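PDB 2NRK: GrpB family protein from Enterococcus faecalis, which is of unknown function but belongs to the GrpB (UPF0157) family of conserved proteins and forms a two-fold symmetric pair in the crystal. Local coordinates for the interface of chains A and B. Residues are numbered along the deposited sequence; one frame, centred on the assembly and turned at random. Chains: chain A/B, Hypothetical protein GrpB.

The interface of chains A and B. Residues chain A 111-112, 114-115, 118, 168, 171-172; chain B 111-112, 114-115, 118, 168, 171-172.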
ATOM      1  N   THR A 111       2.806  -5.176  -2.686  1.00 22.20           N
ATOM      2  CA  THR A 111       2.323  -4.138  -1.755  1.00 23.42           C
ATOM      3  C   THR A 111       2.472  -4.545  -0.297  1.00 24.02           C
ATOM      4  O   THR A 111       2.692  -3.688   0.558  1.00 22.56           O
ATOM      5  CB  THR A 111       0.887  -3.743  -2.043  1.00 24.25           C
ATOM      6  OG1 THR A 111       0.008  -4.865  -1.818  1.00 24.08           O
ATOM      7  CG2 THR A 111       0.765  -3.271  -3.519  1.00 22.64           C
ATOM      8  N   GLN A 112       2.333  -5.842   0.008  1.00 24.22           N
ATOM      9  CA  GLN A 112       2.417  -6.278   1.412  0.50 24.68           C
ATOM     10  C   GLN A 112       3.783  -5.954   2.011  1.00 24.27           C
ATOM     11  O   GLN A 112       3.863  -5.422   3.122  1.00 24.12           O
ATOM     12  CB  GLN A 112       2.135  -7.783   1.543  0.50 25.10           C
ATOM     13  CG  GLN A 112       0.783  -8.229   1.002  0.50 26.71           C
ATOM     14  CD  GLN A 112      -0.337  -8.073   1.997  0.50 30.71           C
ATOM     15  OE1 GLN A 112      -0.705  -6.963   2.358  0.50 31.75           O
ATOM     16  NE2 GLN A 112      -0.905  -9.195   2.434  0.50 33.25           N
ATOM     17  N   ILE A 114       6.177  -3.930   0.680  1.00 23.62           N
ATOM     18  CA  ILE A 114       6.517  -2.502   0.590  1.00 22.87           C
ATOM     19  C   ILE A 114       5.867  -1.713   1.718  1.00 23.73           C
ATOM     20  O   ILE A 114       6.524  -0.939   2.417  1.00 22.15           O
ATOM     21  CB  ILE A 114       6.144  -1.920  -0.801  1.00 22.14           C
ATOM     22  CG1 ILE A 114       6.988  -2.624  -1.892  1.00 22.07           C
ATOM     23  CG2 ILE A 114       6.339  -0.381  -0.810  1.00 22.51           C
ATOM     24  CD1 ILE A 114       6.460  -2.401  -3.345  1.00 23.68           C
ATOM     25  N   LEU A 115       4.561  -1.909   1.903  1.00 22.42           N
ATOM     26  CA  LEU A 115       3.869  -1.223   3.028  1.00 22.37           C
ATOM     27  C   LEU A 115       4.306  -1.681   4.398  1.00 22.27           C
ATOM     28  O   LEU A 115       4.313  -0.874   5.324  1.00 23.29           O
ATOM     29  CB  LEU A 115       2.335  -1.275   2.905  1.00 23.32           C
ATOM     30  CG  LEU A 115       1.782  -0.431   1.758  1.00 23.15           C
ATOM     31  CD1 LEU A 115       0.263  -0.397   1.884  1.00 24.53           C
ATOM     32  CD2 LEU A 115       2.297   1.046   1.749  1.00 24.73           C
ATOM     33  N   LEU A 118       7.267   0.620   4.917  1.00 23.10           N
ATOM     34  CA  LEU A 118       6.989   2.057   4.962  1.00 22.48           C
ATOM     35  C   LEU A 118       6.056   2.398   6.123  1.00 22.43           C
ATOM     36  O   LEU A 118       6.255   3.409   6.790  1.00 22.01           O
ATOM     37  CB  LEU A 118       6.369   2.568   3.640  1.00 23.10           C
ATOM     38  CG  LEU A 118       7.334   2.489   2.456  1.00 23.66           C
ATOM     39  CD1 LEU A 118       6.537   2.811   1.153  1.00 25.29           C
ATOM     40  CD2 LEU A 118       8.518   3.458   2.644  1.00 24.84           C
ATOM     41  N   LEU A 168       0.344  -0.487  10.192  1.00 21.27           N
ATOM     42  CA  LEU A 168      -0.402  -0.667   8.931  1.00 22.75           C
ATOM     43  C   LEU A 168      -1.845  -0.164   9.110  1.00 22.72           C
ATOM     44  O   LEU A 168      -2.404   0.430   8.184  1.00 23.94           O
ATOM     45  CB  LEU A 168      -0.373  -2.124   8.477  1.00 23.33           C
ATOM     46  CG  LEU A 168      -0.875  -2.388   7.040  1.00 22.92           C
ATOM     47  CD1 LEU A 168      -0.124  -1.471   6.011  1.00 23.69           C
ATOM     48  CD2 LEU A 168      -0.743  -3.884   6.713  1.00 24.77           C
ATOM     49  N   TYR A 171      -1.624   3.577   8.849  1.00 22.27           N
ATOM     50  CA  TYR A 171      -1.245   3.993   7.487  1.00 22.99           C
ATOM     51  C   TYR A 171      -2.474   4.521   6.711  1.00 22.77           C
ATOM     52  O   TYR A 171      -2.357   5.446   5.921  1.00 24.49           O
ATOM     53  CB  TYR A 171      -0.606   2.821   6.718  1.00 22.50           C
ATOM     54  CG  TYR A 171      -0.083   3.232   5.360  1.00 22.91           C
ATOM     55  CD1 TYR A 171       1.175   3.867   5.224  1.00 25.05           C
ATOM     56  CD2 TYR A 171      -0.853   3.031   4.203  1.00 23.41           C
ATOM     57  CE1 TYR A 171       1.629   4.259   3.940  1.00 24.50           C
ATOM     58  CE2 TYR A 171      -0.392   3.414   2.929  1.00 25.26           C
ATOM     59  CZ  TYR A 171       0.836   4.035   2.796  1.00 26.26           C
ATOM     60  OH  TYR A 171       1.223   4.419   1.518  1.00 27.23           O
ATOM     61  N   TRP A 172      -3.652   3.901   6.930  1.00 22.58           N
ATOM     62  CA  TRP A 172      -4.867   4.222   6.144  1.00 23.35           C
ATOM     63  C   TRP A 172      -5.664   5.390   6.709  1.00 23.33           C
ATOM     64  O   TRP A 172      -6.553   5.913   6.044  1.00 23.22           O
ATOM     65  CB  TRP A 172      -5.801   2.991   6.085  1.00 22.39           C
ATOM     66  CG  TRP A 172      -5.135   1.816   5.545  1.00 22.14           C
ATOM     67  CD1 TRP A 172      -4.933   0.622   6.182  1.00 22.12           C
ATOM     68  CD2 TRP A 172      -4.516   1.692   4.251  1.00 21.73           C
ATOM     69  NE1 TRP A 172      -4.268  -0.236   5.367  1.00 21.49           N
ATOM     70  CE2 TRP A 172      -3.977   0.388   4.173  1.00 22.38           C
ATOM     71  CE3 TRP A 172      -4.365   2.560   3.148  1.00 21.48           C
ATOM     72  CZ2 TRP A 172      -3.283  -0.082   3.048  1.00 22.79           C
ATOM     73  CZ3 TRP A 172      -3.669   2.086   2.009  1.00 20.81           C
ATOM     74  CH2 TRP A 172      -3.146   0.782   1.960  1.00 22.47           C
TER
ATOM     75  N   THR B 111      -3.513  -5.200   1.583  1.00 22.20           N
ATOM     76  CA  THR B 111      -2.881  -4.064   0.883  1.00 23.42           C
ATOM     77  C   THR B 111      -3.063  -4.133  -0.625  1.00 24.02           C
ATOM     78  O   THR B 111      -3.154  -3.095  -1.280  1.00 22.56           O
ATOM     79  CB  THR B 111      -1.410  -3.934   1.226  1.00 24.25           C
ATOM     80  OG1 THR B 111      -0.686  -5.092   0.760  1.00 24.08           O
ATOM     81  CG2 THR B 111      -1.246  -3.802   2.767  1.00 22.64           C
ATOM     82  N   GLN B 112      -3.095  -5.344  -1.198  1.00 24.22           N
ATOM     83  CA  GLN B 112      -3.217  -5.461  -2.660  0.50 24.68           C
ATOM     84  C   GLN B 112      -4.519  -4.839  -3.159  1.00 24.27           C
ATOM     85  O   GLN B 112      -4.510  -4.081  -4.132  1.00 24.12           O
ATOM     86  CB  GLN B 112      -3.137  -6.929  -3.108  0.50 25.10           C
ATOM     87  CG  GLN B 112      -1.865  -7.656  -2.691  0.50 26.71           C
ATOM     88  CD  GLN B 112      -0.720  -7.447  -3.647  0.50 30.71           C
ATOM     89  OE1 GLN B 112      -0.202  -6.346  -3.773  0.50 31.75           O
ATOM     90  NE2 GLN B 112      -0.302  -8.519  -4.318  0.50 33.25           N
ATOM     91  N   ILE B 114      -6.638  -2.836  -1.399  1.00 23.62           N
ATOM     92  CA  ILE B 114      -6.785  -1.426  -1.008  1.00 22.87           C
ATOM     93  C   ILE B 114      -6.019  -0.512  -1.954  1.00 23.73           C
ATOM     94  O   ILE B 114      -6.556   0.472  -2.467  1.00 22.15           O
ATOM     95  CB  ILE B 114      -6.356  -1.204   0.469  1.00 22.14           C
ATOM     96  CG1 ILE B 114      -7.303  -2.000   1.401  1.00 22.07           C
ATOM     97  CG2 ILE B 114      -6.344   0.311   0.803  1.00 22.51           C
ATOM     98  CD1 ILE B 114      -6.771  -2.159   2.860  1.00 23.68           C
ATOM     99  N   LEU B 115      -4.748  -0.840  -2.195  1.00 22.42           N
ATOM    100  CA  LEU B 115      -3.954  -0.032  -3.161  1.00 22.37           C
ATOM    101  C   LEU B 115      -4.430  -0.130  -4.591  1.00 22.27           C
ATOM    102  O   LEU B 115      -4.315   0.846  -5.327  1.00 23.29           O
ATOM    103  CB  LEU B 115      -2.443  -0.313  -3.074  1.00 23.32           C
ATOM    104  CG  LEU B 115      -1.798   0.190  -1.783  1.00 23.15           C
ATOM    105  CD1 LEU B 115      -0.287   0.045  -1.922  1.00 24.53           C
ATOM    106  CD2 LEU B 115      -2.110   1.687  -1.459  1.00 24.73           C
ATOM    107  N   LEU B 118      -7.047   2.604  -4.575  1.00 23.10           N
ATOM    108  CA  LEU B 118      -6.578   3.968  -4.321  1.00 22.48           C
ATOM    109  C   LEU B 118      -5.592   4.417  -5.399  1.00 22.43           C
ATOM    110  O   LEU B 118      -5.644   5.562  -5.836  1.00 22.01           O
ATOM    111  CB  LEU B 118      -5.914   4.103  -2.931  1.00 23.10           C
ATOM    112  CG  LEU B 118      -6.898   3.908  -1.775  1.00 23.66           C
ATOM    113  CD1 LEU B 118      -6.084   3.841  -0.446  1.00 25.29           C
ATOM    114  CD2 LEU B 118      -7.939   5.045  -1.740  1.00 24.84           C
ATOM    115  N   LEU B 168      -0.260   1.707 -10.062  1.00 21.27           N
ATOM    116  CA  LEU B 168       0.436   1.169  -8.878  1.00 22.75           C
ATOM    117  C   LEU B 168       1.936   1.501  -8.968  1.00 22.72           C
ATOM    118  O   LEU B 168       2.557   1.807  -7.946  1.00 23.94           O
ATOM    119  CB  LEU B 168       0.206  -0.333  -8.738  1.00 23.33           C
ATOM    120  CG  LEU B 168       0.647  -0.956  -7.396  1.00 22.92           C
ATOM    121  CD1 LEU B 168       0.012  -0.183  -6.187  1.00 23.69           C
ATOM    122  CD2 LEU B 168       0.311  -2.456  -7.387  1.00 24.77           C
ATOM    123  N   TYR B 171       2.215   5.099  -7.927  1.00 22.27           N
ATOM    124  CA  TYR B 171       1.876   5.267  -6.503  1.00 22.99           C
ATOM    125  C   TYR B 171       3.153   5.452  -5.651  1.00 22.77           C
ATOM    126  O   TYR B 171       3.150   6.199  -4.683  1.00 24.49           O
ATOM    127  CB  TYR B 171       1.074   4.058  -5.987  1.00 22.50           C
ATOM    128  CG  TYR B 171       0.592   4.242  -4.566  1.00 22.91           C
ATOM    129  CD1 TYR B 171      -0.571   4.996  -4.282  1.00 25.05           C
ATOM    130  CD2 TYR B 171       1.311   3.701  -3.487  1.00 23.41           C
ATOM    131  CE1 TYR B 171      -0.987   5.168  -2.938  1.00 24.50           C
ATOM    132  CE2 TYR B 171       0.888   3.867  -2.154  1.00 25.26           C
ATOM    133  CZ  TYR B 171      -0.247   4.606  -1.878  1.00 26.26           C
ATOM    134  OH  TYR B 171      -0.598   4.762  -0.542  1.00 27.23           O
ATOM    135  N   TRP B 172       4.241   4.740  -6.011  1.00 22.58           N
ATOM    136  CA  TRP B 172       5.476   4.723  -5.193  1.00 23.35           C
ATOM    137  C   TRP B 172       6.431   5.866  -5.512  1.00 23.33           C
ATOM    138  O   TRP B 172       7.372   6.113  -4.765  1.00 23.22           O
ATOM    139  CB  TRP B 172       6.236   3.393  -5.406  1.00 22.39           C
ATOM    140  CG  TRP B 172       5.411   2.231  -5.115  1.00 22.14           C
ATOM    141  CD1 TRP B 172       5.060   1.235  -5.985  1.00 22.12           C
ATOM    142  CD2 TRP B 172       4.763   1.923  -3.867  1.00 21.73           C
ATOM    143  NE1 TRP B 172       4.274   0.323  -5.358  1.00 21.49           N
ATOM    144  CE2 TRP B 172       4.052   0.716  -4.056  1.00 22.38           C
ATOM    145  CE3 TRP B 172       4.713   2.553  -2.604  1.00 21.48           C
ATOM    146  CZ2 TRP B 172       3.285   0.119  -3.044  1.00 22.79           C
ATOM    147  CZ3 TRP B 172       3.944   1.949  -1.580  1.00 20.81           C
ATOM    148  CH2 TRP B 172       3.250   0.746  -1.798  1.00 22.47           C
TER
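The first turns of helix 111-126 from each chain face one another across a two-fold axis, all helical in phi and psi, while helix 157-171 ends at A:Tyr171 and leaves A:Trp172 against the partner. Every contact therefore has a twin with the chains exchanged. On the axis A:Thr111 and B:Thr111 slide past each other in opposite directions, their OG1 hydroxyls hydrogen-bonded at 2.7 Å, direction undecided. A:Thr111 OG1 sits in the crowded position between backbone N and carbonyl carbon (chi1 64°), which turns CG2 toward the partner's leucine, 3.8 Å from A:Thr111 CG2 to B:Leu115 CD1. The A:Thr111 hydroxyl also donates to the amide oxygen of B:Gln112, OG1 to OE1 2.5 Å, a very short bond arriving 30° out of the carbonyl plane. If both hydroxyls give their proton to a glutamine, none is left between them, so the bonds presumably share or alternate protons. A:Gln112 bends at chi2 (-85°), carrying its amide oxygen across to the partner's first turn, where B:Thr111 N makes a weak hydrogen bond to A:Gln112 OE1. The result is a chain of four polar groups, Gln-Thr-Thr-Gln, running across the axis.

Beside it, A:Leu115 and B:Leu115 meet tip to tip through CD1, 3.9 Å apart. The indole of A:Trp172 reaches over the partner helix: CG2 of B:Ile114 lies on one face of its six-membered ring, 3.5 Å from the centroid, in a CH-pi contact. A:Tyr171 covers the opposite face with CD2, and B:Leu115 CD2 meets the ring edge in plane, 3.7 Å from A:Trp172 CH2. The indole is thus held on both faces and one edge. A:Tyr171, with CG anti to its backbone N, points its phenol at its twin, and the OH atoms of A:Tyr171 and B:Tyr171 hydrogen-bond at 2.8 Å. Two polar bridges thus flank a leucine and tryptophan centre; this reciprocal packing of A:Trp172 and B:Trp172 against the partner's helix 111-126 may support a dimer, although the crystal alone does not establish one in solution.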